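Long-range contacts in attaching and effacing protein, pathogenesis factor (Escherichia coli, PDB 4E9L), which probably mediates bacterial attachment to host surfaces as an adhesin of the intimin/invasin family, this chain being a rod-like piece of its immunoglobulin-like domains: residues F84-L89 and D117-V123; I112-K116 and D151-T155; T300-D304 and E315-T319; V310-L316 and V363-G369. All blocks are in the same frame, centred on the assembly; numbering follows the deposited sequence.

The modelled chain runs as a row of immunoglobulin-like domains, and the four contacts sit at its two ends. From the N terminus, F84-L89 leads into the first modelled domain, and D117-V123 later comes back against it, closing contact 1. Before that loop is complete the chain passes through I112-K116, which pairs with D151-T155 in contact 2, so contacts 1 and 2 cross; they touch where V123 meets A115 and W154. Contacts 3 and 4, on the opposite side of the chain's centre, tie the last domain: T300-D304 forms a hairpin with E315-T319, and V310-L316, overlapping it at E315 and L316, reaches on to V363-G369. Together they span three adjacent strands of one sheet.

Contact 1: F84-L89 and D117-V123; sequences FVAGPL and DANDNPV
A loop-to-loop surface contact: F84-L89, an extended segment ahead of strand 95-99, lies against the D117-V123 loop that follows strand 108-114. The CA atoms of L89 and D117 are 4.6 Å apart, those of A86 and N121 6.0 Å. D117 to D120 makes a type I beta turn, closed by D120 N to D117 O (3.0 Å). The D117 carboxylate, chi1 p, organises both segments. Its OD1 accepts from N119 N (2.9 Å), an Asx turn, and from N121 N (3.0 Å); its OD2 takes N121 ND2 (3.0 Å) and, across the contact, G87 N (2.8 Å). One aspartate thus ties the incoming chain to this immunoglobulin-like domain. A86 CB presses on P122 O (3.4 Å), and N121 OD1 lies at the F84 ring edge, 3.6 Å from CZ. P88 O contacts D117 CA (3.4 Å) and receives a bond from a water (2.7 Å) that accepts from A118 N (2.9 Å). L89 CA sits 4.2 Å from V123 CG2.

Contact 2: I112-K116 and D151-T155; sequences IWTAK and DGTWT
I112 lies within strand 108-114, which pairs with strand 153-159; the short segments 112-114 and 153-155 run antiparallel at 157°, axes 4.6 Å apart. I112 and T155 form a non-hydrogen-bonded pair (CA-CA 4.7 Å), with I112 CG2 4.2 Å from T155 CG2. W113 faces W154 in a hydrogen-bonded pair: W113 N to W154 O and W154 N to W113 O are both 2.8 Å. Their side chains, chi1 t and m, share the buried face, where W113 CE3 meets W154 CB at 3.7 Å and the rings lie obliquely, planes at 35°. T114 returns to the I112 face opposite T153. A115 N bonds G152 O (2.8 Å), and A115 CB packs 3.9 Å from W154 CD1. D151 OD1 takes T153 N (3.0 Å) in an Asx turn and T153 OG1 (2.6 Å). The indole nitrogens are satisfied by carbonyls, W113 NE1 by A178 and W154 NE1 by V123, so this immunoglobulin-like domain buries two tryptophans without stranding their polar atoms.

Contact 3: T300-D304 and E315-T319; sequences TLVAD and ELTFT
L301 provides the apolar centre: in the t,p rotamer its CD1 lies 3.8 Å from F318 CB and 4.1 Å from L316 CB, while A303 CB reaches L316 CD2 at 4.0 Å. These four side chains share one face of an antiparallel beta hairpin, strand 300-303 against strand 313-319, whose short segment axes approach to 4.7 Å at 164°. L301-F318 and A303-L316 are non-hydrogen-bonded pairs, each with CA-CA 4.5 Å. Hydrogen-bonded pairs alternate with them: V302-T317 between the two (V302 N to T317 O 3.0 Å, T317 N to V302 O 2.9 Å) and T300-T319 beyond L301-F318 (T300 N to T319 O and T319 N to T300 O, both 2.9 Å). Their side chains fill the other face. There a water donates to T317 O (2.7 Å) and bonds T300 OG1 (3.0 Å) and T319 OG1 (2.9 Å). D304 N bonds E315 O (3.0 Å); the D304 carboxylate takes only weak bonds from E315 N, and its OD1 is held by T314 OG1. Strand 300-303 is an outermost strand of its sheet within this chain; strand 361-367 flanks 313-319 across from it, and L301, A303 and L316 pack on L391 of strand 391-395 in the other sheet.

Contact 4: V310-L316 and V363-G369; sequences VKTTTEL and VSTLTLG
L316, L368 and L366 lose the most surface here, 81, 71 and 67 Å². L316 (m,t) and L366 (t,p) point to the same buried face, L316 CG 3.9 Å from L366 CB; T314 lies on it too, its CG2 3.9 Å from L366 CD2 and 4.0 Å from L368 CD2. The backbone is antiparallel, the segments 313-316 and 363-367 at 155° with axes 4.6 Å apart. L316 and S364 form a hydrogen-bonded pair (L316 N to S364 O 2.7 Å, S364 N to L316 O 3.1 Å), as do T314 and L366 (T314 N to L366 O 2.9 Å, L366 N to T314 O 2.8 Å). E315-T365 between these two and T313-T367 beyond T314-L366 are non-hydrogen-bonded, with side chains on the opposite face; E315 CG touches V363 CG1 at 3.5 Å. L368 N bonds T312 O (2.8 Å). K311 N bonds G369 O (3.0 Å), and K311 has positive phi (61°), where the chain turns into T312; its NZ forms a salt bridge with E347. Strand 391-395 covers the leucines through L391, L393 and V395: two antiparallel sheets closing on an apolar core, the beta sandwich of an immunoglobulin-like domain of the intimin/invasin family.

Contact 1: F84-L89 and D117-V123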
loop_
_atom_site.group_PDB
_atom_site.type_symbol
_atom_site.label_atom_id
_atom_site.label_comp_id
_atom_site.label_asym_id
_atom_site.label_seq_id
_atom_site.Cartn_x
_atom_site.Cartn_y
_atom_site.Cartn_z
ATOM N N PHE A 84 -7.787 36.271 -54.112
ATOM C CA PHE A 84 -9.077 35.712 -54.530
ATOM C C PHE A 84 -9.873 35.146 -53.342
ATOM O O PHE A 84 -9.293 34.819 -52.302
ATOM C CB PHE A 84 -8.879 34.617 -55.601
ATOM C CG PHE A 84 -7.948 33.500 -55.176
ATOM C CD1 PHE A 84 -6.601 33.523 -55.528
ATOM C CD2 PHE A 84 -8.419 32.425 -54.427
ATOM C CE1 PHE A 84 -5.740 32.499 -55.127
ATOM C CE2 PHE A 84 -7.553 31.411 -54.011
ATOM C CZ PHE A 84 -6.222 31.451 -54.369
ATOM N N VAL A 85 -11.193 34.974 -53.537
ATOM C CA VAL A 85 -12.117 34.425 -52.547
ATOM C C VAL A 85 -12.028 32.878 -52.514
ATOM O O VAL A 85 -12.134 32.226 -53.557
ATOM C CB VAL A 85 -13.554 34.965 -52.788
ATOM C CG1 VAL A 85 -14.612 34.122 -52.077
ATOM C CG2 VAL A 85 -13.653 36.430 -52.364
ATOM N N ALA A 86 -11.809 32.310 -51.307
ATOM C CA ALA A 86 -11.696 30.861 -51.098
ATOM C C ALA A 86 -13.077 30.196 -51.177
ATOM O O ALA A 86 -14.095 30.884 -51.067
ATOM C CB ALA A 86 -11.065 30.588 -49.743
ATOM N N GLY A 87 -13.098 28.875 -51.380
ATOM C CA GLY A 87 -14.327 28.094 -51.432
ATOM C C GLY A 87 -14.892 27.843 -50.042
ATOM O O GLY A 87 -14.372 28.376 -49.048
ATOM N N PRO A 88 -15.961 27.029 -49.908
ATOM C CA PRO A 88 -16.486 26.768 -48.556
ATOM C C PRO A 88 -15.523 25.956 -47.683
ATOM O O PRO A 88 -14.693 25.194 -48.206
ATOM C CB PRO A 88 -17.813 26.042 -48.790
ATOM C CG PRO A 88 -17.864 25.703 -50.225
ATOM C CD PRO A 88 -16.714 26.310 -50.955
ATOM N N LEU A 89 -15.619 26.128 -46.352
ATOM C CA LEU A 89 -14.758 25.359 -45.434
ATOM C C LEU A 89 -14.925 23.873 -45.727
ATOM O O LEU A 89 -16.047 23.373 -45.910
ATOM C CB LEU A 89 -15.120 25.615 -43.965
ATOM C CG LEU A 89 -14.241 24.871 -42.959
ATOM C CD1 LEU A 89 -13.610 25.790 -42.012
ATOM C CD2 LEU A 89 -15.009 23.804 -42.242
ATOM N N ASP A 117 -10.296 25.408 -47.430
ATOM C CA ASP A 117 -11.270 24.887 -48.378
ATOM C C ASP A 117 -10.643 23.645 -49.017
ATOM O O ASP A 117 -9.521 23.279 -48.638
ATOM C CB ASP A 117 -11.636 25.970 -49.412
ATOM C CG ASP A 117 -10.554 26.390 -50.402
ATOM O OD1 ASP A 117 -9.445 25.796 -50.375
ATOM O OD2 ASP A 117 -10.816 27.306 -51.206
ATOM N N ALA A 118 -11.330 23.004 -49.992
ATOM C CA ALA A 118 -10.778 21.803 -50.636
ATOM C C ALA A 118 -9.502 22.022 -51.474
ATOM O O ALA A 118 -8.832 21.052 -51.789
ATOM C CB ALA A 118 -11.843 21.073 -51.432
ATOM N N ASN A 119 -9.149 23.280 -51.813
ATOM C CA ASN A 119 -7.910 23.600 -52.536
ATOM C C ASN A 119 -6.806 24.026 -51.561
ATOM O O ASN A 119 -5.778 24.517 -52.005
ATOM C CB ASN A 119 -8.145 24.704 -53.593
ATOM C CG ASN A 119 -8.552 24.207 -54.962
ATOM O OD1 ASN A 119 -9.361 24.822 -55.657
ATOM N ND2 ASN A 119 -7.964 23.117 -55.412
ATOM N N ASP A 120 -7.014 23.849 -50.227
ATOM C CA ASP A 120 -6.022 24.189 -49.190
ATOM C C ASP A 120 -5.763 25.696 -49.035
ATOM O O ASP A 120 -4.750 26.104 -48.454
ATOM C CB ASP A 120 -4.715 23.367 -49.369
ATOM C CG ASP A 120 -4.945 21.876 -49.261
ATOM O OD1 ASP A 120 -5.548 21.450 -48.275
ATOM O OD2 ASP A 120 -4.499 21.137 -50.162
ATOM N N ASN A 121 -6.698 26.513 -49.545
ATOM C CA ASN A 121 -6.684 27.963 -49.394
ATOM C C ASN A 121 -7.178 28.294 -47.976
ATOM O O ASN A 121 -8.127 27.661 -47.522
ATOM C CB ASN A 121 -7.656 28.635 -50.393
ATOM C CG ASN A 121 -7.305 28.415 -51.838
ATOM O OD1 ASN A 121 -6.150 28.551 -52.238
ATOM N ND2 ASN A 121 -8.295 28.053 -52.651
ATOM N N PRO A 122 -6.626 29.321 -47.301
ATOM C CA PRO A 122 -7.167 29.704 -45.984
ATOM C C PRO A 122 -8.637 30.195 -46.068
ATOM O O PRO A 122 -9.037 30.795 -47.064
ATOM C CB PRO A 122 -6.244 30.841 -45.548
ATOM C CG PRO A 122 -5.670 31.378 -46.807
ATOM C CD PRO A 122 -5.477 30.175 -47.676
ATOM N N VAL A 123 -9.429 29.914 -45.031
ATOM C CA VAL A 123 -10.839 30.326 -44.942
ATOM C C VAL A 123 -10.994 31.330 -43.788
ATOM O O VAL A 123 -10.684 30.999 -42.639
ATOM C CB VAL A 123 -11.839 29.129 -44.832
ATOM C CG1 VAL A 123 -13.255 29.637 -44.569
ATOM C CG2 VAL A 123 -11.841 28.278 -46.106
HETATM O O HOH W 1 -14.077 23.748 -50.372
#

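Contact 2: I112-K116 and D151-T155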
loop_
_atom_site.group_PDB
_atom_site.type_symbol
_atom_site.label_atom_id
_atom_site.label_comp_id
_atom_site.label_asym_id
_atom_site.label_seq_id
_atom_site.Cartn_x
_atom_site.Cartn_y
_atom_site.Cartn_z
ATOM N N ILE A 112 -5.828 26.337 -31.648
ATOM C CA ILE A 112 -5.471 26.925 -32.930
ATOM C C ILE A 112 -6.108 26.075 -34.026
ATOM O O ILE A 112 -5.681 24.946 -34.279
ATOM C CB ILE A 112 -3.944 27.105 -33.174
ATOM C CG1 ILE A 112 -3.213 27.723 -31.938
ATOM C CG2 ILE A 112 -3.719 27.953 -34.443
ATOM C CD1 ILE A 112 -2.422 26.664 -31.099
ATOM N N TRP A 113 -7.131 26.622 -34.653
ATOM C CA TRP A 113 -7.868 25.955 -35.708
ATOM C C TRP A 113 -7.429 26.530 -37.054
ATOM O O TRP A 113 -7.472 27.752 -37.272
ATOM C CB TRP A 113 -9.367 26.171 -35.454
ATOM C CG TRP A 113 -10.311 25.837 -36.570
ATOM C CD1 TRP A 113 -10.210 24.822 -37.487
ATOM C CD2 TRP A 113 -11.581 26.455 -36.793
ATOM N NE1 TRP A 113 -11.324 24.807 -38.299
ATOM C CE2 TRP A 113 -12.183 25.798 -37.891
ATOM C CE3 TRP A 113 -12.299 27.465 -36.128
ATOM C CZ2 TRP A 113 -13.422 26.193 -38.405
ATOM C CZ3 TRP A 113 -13.550 27.820 -36.611
ATOM C CH2 TRP A 113 -14.116 27.160 -37.715
ATOM N N THR A 114 -7.004 25.650 -37.943
ATOM C CA THR A 114 -6.555 25.990 -39.289
ATOM C C THR A 114 -7.704 25.609 -40.208
ATOM O O THR A 114 -8.024 24.433 -40.329
ATOM C CB THR A 114 -5.238 25.278 -39.618
ATOM O OG1 THR A 114 -4.279 25.628 -38.631
ATOM C CG2 THR A 114 -4.705 25.652 -41.004
ATOM N N ALA A 115 -8.369 26.615 -40.778
ATOM C CA ALA A 115 -9.557 26.449 -41.612
ATOM C C ALA A 115 -9.189 26.611 -43.074
ATOM O O ALA A 115 -8.647 27.648 -43.480
ATOM C CB ALA A 115 -10.600 27.478 -41.211
ATOM N N LYS A 116 -9.480 25.581 -43.870
ATOM C CA LYS A 116 -9.143 25.575 -45.299
ATOM C C LYS A 116 -10.291 25.053 -46.133
ATOM O O LYS A 116 -11.132 24.303 -45.638
ATOM C CB LYS A 116 -7.923 24.663 -45.557
ATOM C CG LYS A 116 -6.610 25.097 -44.910
ATOM C CD LYS A 116 -5.457 24.173 -45.358
ATOM C CE LYS A 116 -4.240 24.269 -44.466
ATOM N NZ LYS A 116 -3.094 23.489 -45.037
ATOM N N ASP A 151 -5.538 34.766 -41.571
ATOM C CA ASP A 151 -4.612 33.922 -42.333
ATOM C C ASP A 151 -5.086 32.452 -42.434
ATOM O O ASP A 151 -4.297 31.560 -42.770
ATOM C CB ASP A 151 -3.217 34.024 -41.688
ATOM C CG ASP A 151 -3.129 33.547 -40.247
ATOM O OD1 ASP A 151 -4.198 33.287 -39.631
ATOM O OD2 ASP A 151 -1.996 33.438 -39.727
ATOM N N GLY A 152 -6.354 32.208 -42.106
ATOM C CA GLY A 152 -6.897 30.851 -42.083
ATOM C C GLY A 152 -6.779 30.251 -40.696
ATOM O O GLY A 152 -7.366 29.200 -40.425
ATOM N N THR A 153 -6.011 30.900 -39.803
ATOM C CA THR A 153 -5.936 30.430 -38.421
ATOM C C THR A 153 -6.925 31.224 -37.582
ATOM O O THR A 153 -7.131 32.424 -37.796
ATOM C CB THR A 153 -4.512 30.381 -37.822
ATOM O OG1 THR A 153 -4.036 31.701 -37.584
ATOM C CG2 THR A 153 -3.521 29.576 -38.674
ATOM N N TRP A 154 -7.543 30.517 -36.651
ATOM C CA TRP A 154 -8.538 30.977 -35.709
ATOM C C TRP A 154 -8.051 30.539 -34.333
ATOM O O TRP A 154 -7.659 29.376 -34.158
ATOM C CB TRP A 154 -9.872 30.320 -36.041
ATOM C CG TRP A 154 -10.419 30.741 -37.371
ATOM C CD1 TRP A 154 -10.006 30.327 -38.607
ATOM C CD2 TRP A 154 -11.500 31.647 -37.588
ATOM N NE1 TRP A 154 -10.762 30.934 -39.582
ATOM C CE2 TRP A 154 -11.715 31.719 -38.981
ATOM C CE3 TRP A 154 -12.355 32.363 -36.728
ATOM C CZ2 TRP A 154 -12.716 32.516 -39.542
ATOM C CZ3 TRP A 154 -13.353 33.145 -37.285
ATOM C CH2 TRP A 154 -13.532 33.208 -38.676
ATOM N N THR A 155 -8.009 31.458 -33.371
ATOM C CA THR A 155 -7.479 31.088 -32.048
ATOM C C THR A 155 -8.504 31.305 -30.934
ATOM O O THR A 155 -9.250 32.278 -30.986
ATOM C CB THR A 155 -6.176 31.891 -31.748
ATOM O OG1 THR A 155 -6.452 33.266 -31.910
ATOM C CG2 THR A 155 -5.014 31.528 -32.672
#

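Contact 3: T300-D304 and E315-T319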
loop_
_atom_site.group_PDB
_atom_site.type_symbol
_atom_site.label_atom_id
_atom_site.label_comp_id
_atom_site.label_asym_id
_atom_site.label_seq_id
_atom_site.Cartn_x
_atom_site.Cartn_y
_atom_site.Cartn_z
ATOM N N THR A 300 12.635 -22.397 25.721
ATOM C CA THR A 300 12.954 -23.400 26.759
ATOM C C THR A 300 11.724 -23.833 27.548
ATOM O O THR A 300 10.817 -23.052 27.748
ATOM C CB THR A 300 14.029 -22.876 27.756
ATOM O OG1 THR A 300 13.542 -21.730 28.463
ATOM C CG2 THR A 300 15.376 -22.551 27.094
ATOM N N LEU A 301 11.739 -25.077 28.053
ATOM C CA LEU A 301 10.702 -25.618 28.905
ATOM C C LEU A 301 11.388 -26.291 30.083
ATOM O O LEU A 301 12.240 -27.147 29.873
ATOM C CB LEU A 301 9.815 -26.641 28.158
ATOM C CG LEU A 301 8.683 -27.256 29.023
ATOM C CD1 LEU A 301 7.631 -26.173 29.430
ATOM C CD2 LEU A 301 8.011 -28.404 28.315
ATOM N N VAL A 302 11.038 -25.897 31.305
ATOM C CA VAL A 302 11.560 -26.501 32.553
ATOM C C VAL A 302 10.360 -26.862 33.452
ATOM O O VAL A 302 9.291 -26.291 33.275
ATOM C CB VAL A 302 12.577 -25.577 33.310
ATOM C CG1 VAL A 302 13.807 -25.264 32.453
ATOM C CG2 VAL A 302 11.924 -24.282 33.791
ATOM N N ALA A 303 10.569 -27.742 34.454
ATOM C CA ALA A 303 9.577 -28.123 35.452
ATOM C C ALA A 303 10.191 -27.795 36.807
ATOM O O ALA A 303 11.411 -27.647 36.869
ATOM C CB ALA A 303 9.290 -29.624 35.346
ATOM N N ASP A 304 9.381 -27.618 37.869
ATOM C CA ASP A 304 9.911 -27.347 39.216
ATOM C C ASP A 304 10.422 -28.642 39.921
ATOM O O ASP A 304 11.062 -28.570 40.965
ATOM C CB ASP A 304 8.896 -26.571 40.096
ATOM C CG ASP A 304 7.595 -27.293 40.427
ATOM O OD1 ASP A 304 7.547 -28.522 40.294
ATOM O OD2 ASP A 304 6.657 -26.633 40.918
ATOM N N GLU A 315 4.896 -27.642 38.268
ATOM C CA GLU A 315 4.721 -26.405 37.521
ATOM C C GLU A 315 5.668 -26.420 36.311
ATOM O O GLU A 315 6.848 -26.723 36.468
ATOM C CB GLU A 315 5.073 -25.214 38.435
ATOM C CG GLU A 315 4.790 -23.875 37.808
ATOM C CD GLU A 315 5.345 -22.696 38.585
ATOM O OE1 GLU A 315 6.589 -22.532 38.628
ATOM O OE2 GLU A 315 4.528 -21.916 39.127
ATOM N N LEU A 316 5.152 -26.079 35.122
ATOM C CA LEU A 316 5.931 -25.997 33.886
ATOM C C LEU A 316 6.165 -24.524 33.616
ATOM O O LEU A 316 5.231 -23.730 33.765
ATOM C CB LEU A 316 5.145 -26.612 32.681
ATOM C CG LEU A 316 4.796 -28.095 32.785
ATOM C CD1 LEU A 316 4.107 -28.580 31.498
ATOM C CD2 LEU A 316 6.032 -28.947 33.143
ATOM N N THR A 317 7.398 -24.153 33.227
ATOM C CA THR A 317 7.743 -22.773 32.853
ATOM C C THR A 317 8.265 -22.797 31.432
ATOM O O THR A 317 9.313 -23.391 31.157
ATOM C CB THR A 317 8.712 -22.094 33.848
ATOM O OG1 THR A 317 8.121 -22.085 35.143
ATOM C CG2 THR A 317 9.013 -20.629 33.458
ATOM N N PHE A 318 7.498 -22.182 30.523
ATOM C CA PHE A 318 7.803 -22.143 29.108
ATOM C C PHE A 318 8.205 -20.731 28.694
ATOM O O PHE A 318 7.413 -19.806 28.855
ATOM C CB PHE A 318 6.623 -22.699 28.289
ATOM C CG PHE A 318 6.778 -22.568 26.794
ATOM C CD1 PHE A 318 7.848 -23.168 26.129
ATOM C CD2 PHE A 318 5.887 -21.799 26.053
ATOM C CE1 PHE A 318 8.010 -23.018 24.750
ATOM C CE2 PHE A 318 6.060 -21.637 24.668
ATOM C CZ PHE A 318 7.129 -22.240 24.031
ATOM N N THR A 319 9.476 -20.563 28.225
ATOM C CA THR A 319 10.018 -19.258 27.807
ATOM C C THR A 319 10.080 -19.283 26.305
ATOM O O THR A 319 10.757 -20.128 25.728
ATOM C CB THR A 319 11.390 -18.994 28.447
ATOM O OG1 THR A 319 11.205 -18.928 29.855
ATOM C CG2 THR A 319 12.038 -17.685 27.950
HETATM O O HOH W 2 11.439 -21.745 30.659
#

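Contact 4: V310-L316 and V363-G369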
loop_
_atom_site.group_PDB
_atom_site.type_symbol
_atom_site.label_atom_id
_atom_site.label_comp_id
_atom_site.label_asym_id
_atom_site.label_seq_id
_atom_site.Cartn_x
_atom_site.Cartn_y
_atom_site.Cartn_z
ATOM N N VAL A 310 3.751 -40.141 40.524
ATOM C CA VAL A 310 2.518 -40.412 39.780
ATOM C C VAL A 310 1.354 -39.667 40.443
ATOM O O VAL A 310 1.295 -39.569 41.677
ATOM C CB VAL A 310 2.188 -41.938 39.650
ATOM C CG1 VAL A 310 3.138 -42.622 38.670
ATOM C CG2 VAL A 310 2.193 -42.658 41.012
ATOM N N LYS A 311 0.473 -39.114 39.624
ATOM C CA LYS A 311 -0.739 -38.392 40.041
ATOM C C LYS A 311 -0.546 -37.126 40.900
ATOM O O LYS A 311 -1.523 -36.643 41.490
ATOM C CB LYS A 311 -1.806 -39.349 40.634
ATOM C CG LYS A 311 -2.354 -40.384 39.632
ATOM C CD LYS A 311 -3.010 -39.733 38.376
ATOM C CE LYS A 311 -4.198 -38.836 38.670
ATOM N NZ LYS A 311 -4.606 -38.037 37.475
ATOM N N THR A 312 0.695 -36.602 40.989
ATOM C CA THR A 312 0.936 -35.353 41.717
ATOM C C THR A 312 1.097 -34.258 40.629
ATOM O O THR A 312 0.839 -34.522 39.460
ATOM C CB THR A 312 2.145 -35.422 42.666
ATOM O OG1 THR A 312 3.332 -35.559 41.895
ATOM C CG2 THR A 312 2.020 -36.515 43.763
ATOM N N THR A 313 1.499 -33.058 41.003
ATOM C CA THR A 313 1.647 -31.970 40.038
ATOM C C THR A 313 3.047 -31.396 40.055
ATOM O O THR A 313 3.784 -31.531 41.039
ATOM C CB THR A 313 0.638 -30.830 40.300
ATOM O OG1 THR A 313 0.863 -30.315 41.605
ATOM C CG2 THR A 313 -0.834 -31.262 40.140
ATOM N N THR A 314 3.400 -30.747 38.946
ATOM C CA THR A 314 4.627 -29.997 38.796
ATOM C C THR A 314 4.306 -28.788 37.934
ATOM O O THR A 314 3.502 -28.887 37.004
ATOM C CB THR A 314 5.832 -30.864 38.323
ATOM O OG1 THR A 314 6.998 -30.052 38.421
ATOM C CG2 THR A 314 5.693 -31.382 36.877
ATOM N N GLU A 315 4.896 -27.642 38.268
ATOM C CA GLU A 315 4.721 -26.405 37.521
ATOM C C GLU A 315 5.668 -26.420 36.311
ATOM O O GLU A 315 6.848 -26.723 36.468
ATOM C CB GLU A 315 5.073 -25.214 38.435
ATOM C CG GLU A 315 4.790 -23.875 37.808
ATOM C CD GLU A 315 5.345 -22.696 38.585
ATOM O OE1 GLU A 315 6.589 -22.532 38.628
ATOM O OE2 GLU A 315 4.528 -21.916 39.127
ATOM N N LEU A 316 5.152 -26.079 35.122
ATOM C CA LEU A 316 5.931 -25.997 33.886
ATOM C C LEU A 316 6.165 -24.524 33.616
ATOM O O LEU A 316 5.231 -23.730 33.765
ATOM C CB LEU A 316 5.145 -26.612 32.681
ATOM C CG LEU A 316 4.796 -28.095 32.785
ATOM C CD1 LEU A 316 4.107 -28.580 31.498
ATOM C CD2 LEU A 316 6.032 -28.947 33.143
ATOM N N VAL A 363 3.249 -20.171 32.178
ATOM C CA VAL A 363 3.263 -21.160 33.264
ATOM C C VAL A 363 2.005 -22.037 33.175
ATOM O O VAL A 363 0.917 -21.529 32.887
ATOM C CB VAL A 363 3.431 -20.441 34.654
ATOM C CG1 VAL A 363 3.309 -21.415 35.821
ATOM C CG2 VAL A 363 4.763 -19.685 34.729
ATOM N N SER A 364 2.171 -23.351 33.380
ATOM C CA SER A 364 1.067 -24.324 33.407
ATOM C C SER A 364 1.326 -25.363 34.495
ATOM O O SER A 364 2.474 -25.683 34.797
ATOM C CB SER A 364 0.936 -25.040 32.062
ATOM O OG SER A 364 -0.095 -26.018 32.079
ATOM N N THR A 365 0.258 -25.918 35.051
ATOM C CA THR A 365 0.364 -26.968 36.054
ATOM C C THR A 365 0.214 -28.284 35.325
ATOM O O THR A 365 -0.794 -28.508 34.644
ATOM C CB THR A 365 -0.738 -26.823 37.123
ATOM O OG1 THR A 365 -0.532 -25.595 37.848
ATOM C CG2 THR A 365 -0.760 -27.996 38.094
ATOM N N LEU A 366 1.209 -29.141 35.464
ATOM C CA LEU A 366 1.163 -30.461 34.871
ATOM C C LEU A 366 0.712 -31.426 35.941
ATOM O O LEU A 366 1.383 -31.535 36.956
ATOM C CB LEU A 366 2.571 -30.884 34.345
ATOM C CG LEU A 366 2.683 -32.303 33.765
ATOM C CD1 LEU A 366 1.810 -32.455 32.510
ATOM C CD2 LEU A 366 4.155 -32.669 33.478
ATOM N N THR A 367 -0.351 -32.180 35.674
ATOM C CA THR A 367 -0.802 -33.249 36.561
ATOM C C THR A 367 -0.242 -34.529 35.954
ATOM O O THR A 367 -0.505 -34.856 34.785
ATOM C CB THR A 367 -2.327 -33.331 36.695
ATOM O OG1 THR A 367 -2.817 -32.084 37.179
ATOM C CG2 THR A 367 -2.766 -34.455 37.683
ATOM N N LEU A 368 0.533 -35.251 36.745
ATOM C CA LEU A 368 1.126 -36.481 36.245
ATOM C C LEU A 368 0.067 -37.575 36.103
ATOM O O LEU A 368 -0.980 -37.510 36.730
ATOM C CB LEU A 368 2.308 -36.913 37.156
ATOM C CG LEU A 368 3.639 -36.164 36.983
ATOM C CD1 LEU A 368 4.125 -36.172 35.523
ATOM C CD2 LEU A 368 3.568 -34.711 37.540
ATOM N N GLY A 369 0.331 -38.538 35.251
ATOM C CA GLY A 369 -0.581 -39.643 35.000
ATOM C C GLY A 369 -0.424 -40.761 36.008
ATOM O O GLY A 369 0.237 -40.585 37.036
#